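Local coordinates for protein transcriptional regulator (Streptococcus thermophilus LMD-9, PDB 5JUF) that probably senses a competence signalling peptide through its TPR domain and activates transcription of competence genes through its helix-turn-helix domain, at residues A[2-7]-A[44-49]. Residues are numbered along the deposited sequence; the frame is centred on the assembly and turned at random.
Sequences NLKDSI and ESLPSL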
loop_
_atom_site.group_PDB
_atom_site.type_symbol
_atom_site.label_atom_id
_atom_site.label_comp_id
_atom_site.label_asym_id
_atom_site.label_seq_id
_atom_site.Cartn_x
_atom_site.Cartn_y
_atom_site.Cartn_z
ATOM N N ASN A 2 0.783 19.264 22.680
ATOM C CA ASN A 2 1.136 17.854 22.749
ATOM C C ASN A 2 2.546 17.645 22.179
ATOM O O ASN A 2 3.298 18.598 21.931
ATOM C CB ASN A 2 0.079 17.009 22.026
ATOM C CG ASN A 2 -0.123 17.423 20.565
ATOM O OD1 ASN A 2 0.803 17.890 19.898
ATOM N ND2 ASN A 2 -1.346 17.240 20.062
ATOM N N LEU A 3 2.891 16.373 21.975
ATOM C CA LEU A 3 4.194 16.023 21.418
ATOM C C LEU A 3 4.402 16.661 20.048
ATOM O O LEU A 3 5.472 17.213 19.763
ATOM C CB LEU A 3 4.307 14.500 21.332
ATOM C CG LEU A 3 5.581 13.862 20.801
ATOM C CD1 LEU A 3 6.739 14.269 21.665
ATOM C CD2 LEU A 3 5.419 12.346 20.789
ATOM N N LYS A 4 3.383 16.589 19.188
ATOM C CA LYS A 4 3.501 17.138 17.842
ATOM C C LYS A 4 3.785 18.640 17.883
ATOM O O LYS A 4 4.670 19.129 17.171
ATOM C CB LYS A 4 2.225 16.808 17.051
ATOM C CG LYS A 4 2.072 15.303 16.787
ATOM C CD LYS A 4 0.743 14.893 16.155
ATOM C CE LYS A 4 0.664 13.353 15.998
ATOM N NZ LYS A 4 -0.737 12.861 15.695
ATOM N N ASP A 5 3.079 19.377 18.753
ATOM C CA ASP A 5 3.293 20.819 18.877
ATOM C C ASP A 5 4.707 21.148 19.348
ATOM O O ASP A 5 5.310 22.122 18.891
ATOM C CB ASP A 5 2.294 21.432 19.867
ATOM C CG ASP A 5 0.847 21.271 19.441
ATOM O OD1 ASP A 5 0.564 21.254 18.231
ATOM O OD2 ASP A 5 -0.017 21.181 20.337
ATOM N N SER A 6 5.229 20.381 20.311
ATOM C CA SER A 6 6.506 20.728 20.933
ATOM C C SER A 6 7.658 20.561 19.948
ATOM O O SER A 6 8.498 21.457 19.788
ATOM C CB SER A 6 6.717 19.857 22.177
ATOM O OG SER A 6 7.964 20.124 22.787
ATOM N N ILE A 7 7.703 19.416 19.278
ATOM C CA ILE A 7 8.726 19.152 18.269
ATOM C C ILE A 7 8.591 20.109 17.093
ATOM O O ILE A 7 9.592 20.646 16.597
ATOM C CB ILE A 7 8.625 17.686 17.823
ATOM C CG1 ILE A 7 9.065 16.771 18.972
ATOM C CG2 ILE A 7 9.422 17.429 16.560
ATOM C CD1 ILE A 7 8.681 15.321 18.729
ATOM N N GLU A 44 0.493 19.589 13.441
ATOM C CA GLU A 44 -0.560 18.718 12.919
ATOM C C GLU A 44 -0.063 17.303 12.670
ATOM O O GLU A 44 -0.842 16.345 12.760
ATOM C CB GLU A 44 -1.124 19.307 11.629
ATOM C CG GLU A 44 -1.700 20.680 11.848
ATOM C CD GLU A 44 -2.165 21.326 10.565
ATOM O OE1 GLU A 44 -2.572 22.510 10.623
ATOM O OE2 GLU A 44 -2.126 20.652 9.510
ATOM N N SER A 45 1.216 17.153 12.352
ATOM C CA SER A 45 1.808 15.856 12.081
ATOM C C SER A 45 3.069 15.702 12.915
ATOM O O SER A 45 3.783 16.672 13.190
ATOM C CB SER A 45 2.154 15.672 10.583
ATOM O OG SER A 45 0.970 15.501 9.783
ATOM N N LEU A 46 3.318 14.491 13.314
ATOM C CA LEU A 46 4.577 14.122 13.931
ATOM C C LEU A 46 5.545 13.664 12.855
ATOM O O LEU A 46 5.129 13.000 11.895
ATOM C CB LEU A 46 4.368 12.991 14.922
ATOM C CG LEU A 46 5.444 12.675 15.952
ATOM C CD1 LEU A 46 5.507 13.791 16.981
ATOM C CD2 LEU A 46 5.092 11.362 16.599
ATOM N N PRO A 47 6.828 13.997 12.997
ATOM C CA PRO A 47 7.823 13.486 12.051
ATOM C C PRO A 47 8.181 12.044 12.362
ATOM O O PRO A 47 8.326 11.661 13.524
ATOM C CB PRO A 47 9.028 14.410 12.272
ATOM C CG PRO A 47 8.885 14.884 13.677
ATOM C CD PRO A 47 7.415 14.919 13.988
ATOM N N SER A 48 8.318 11.246 11.307
ATOM C CA SER A 48 8.894 9.923 11.465
ATOM C C SER A 48 10.380 10.052 11.782
ATOM O O SER A 48 10.984 11.115 11.620
ATOM C CB SER A 48 8.706 9.100 10.196
ATOM O OG SER A 48 9.360 9.742 9.107
ATOM N N LEU A 49 10.964 8.947 12.262
ATOM C CA LEU A 49 12.410 8.886 12.446
ATOM C C LEU A 49 13.153 9.364 11.205
ATOM O O LEU A 49 14.124 10.119 11.308
ATOM C CB LEU A 49 12.836 7.451 12.779
ATOM C CG LEU A 49 12.937 7.128 14.262
ATOM C CD1 LEU A 49 13.423 5.686 14.480
ATOM C CD2 LEU A 49 13.880 8.131 14.902
HETATM O O HOH W 1 5.636 17.484 15.115
HETATM O O HOH W 2 -1.253 13.840 13.066
#
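Leu3, Lys4 and Ile7, on the first turns of helix 3-17, pack against Leu46 and Pro47 in the loop that joins helices 34-41 and 49-59. The contact lies in the all-helical N-terminal part of this RNPP regulator, a helix-turn-helix domain that probably binds DNA. The helix starts with a capping box. Asn2 OD1 accepts from Asp5 N at 2.9 Å, nearly in line with the C=O bond. In return Asn2 N donates to Asp5 OD2 from above the carboxylate plane. Leu3 has CG anti to its backbone N (chi1 -179°), and this CG lies 3.8 Å from Leu46 CD1. Of residues 2-7, Lys4 makes the broadest contact. Its extended chain crosses the Leu46 side chain at about a right angle. CG sits 3.8 Å from Leu46 CB, and CE also touches this CB. NZ also hydrogen-bonds to Phe112 O, and Lys4 makes a cation-pi contact with the Phe112 ring, so the buried chain also ties the helix start to the region just ahead of helix 117-130. No direct hydrogen bond links the two segments; two waters join them instead. One donates to both Lys4 O and Ser45 O. The other accepts from Lys4 NZ at 2.9 Å and donates to Glu44 O. One turn further on, Ile7 uses two branches. CD1 meets Leu46 CD1, the same methyl that Leu3 touches. The other branch, CG2, approaches the proline ring, where it lies 3.9 Å from Pro47 CG and 4.1 Å from Pro47 CD.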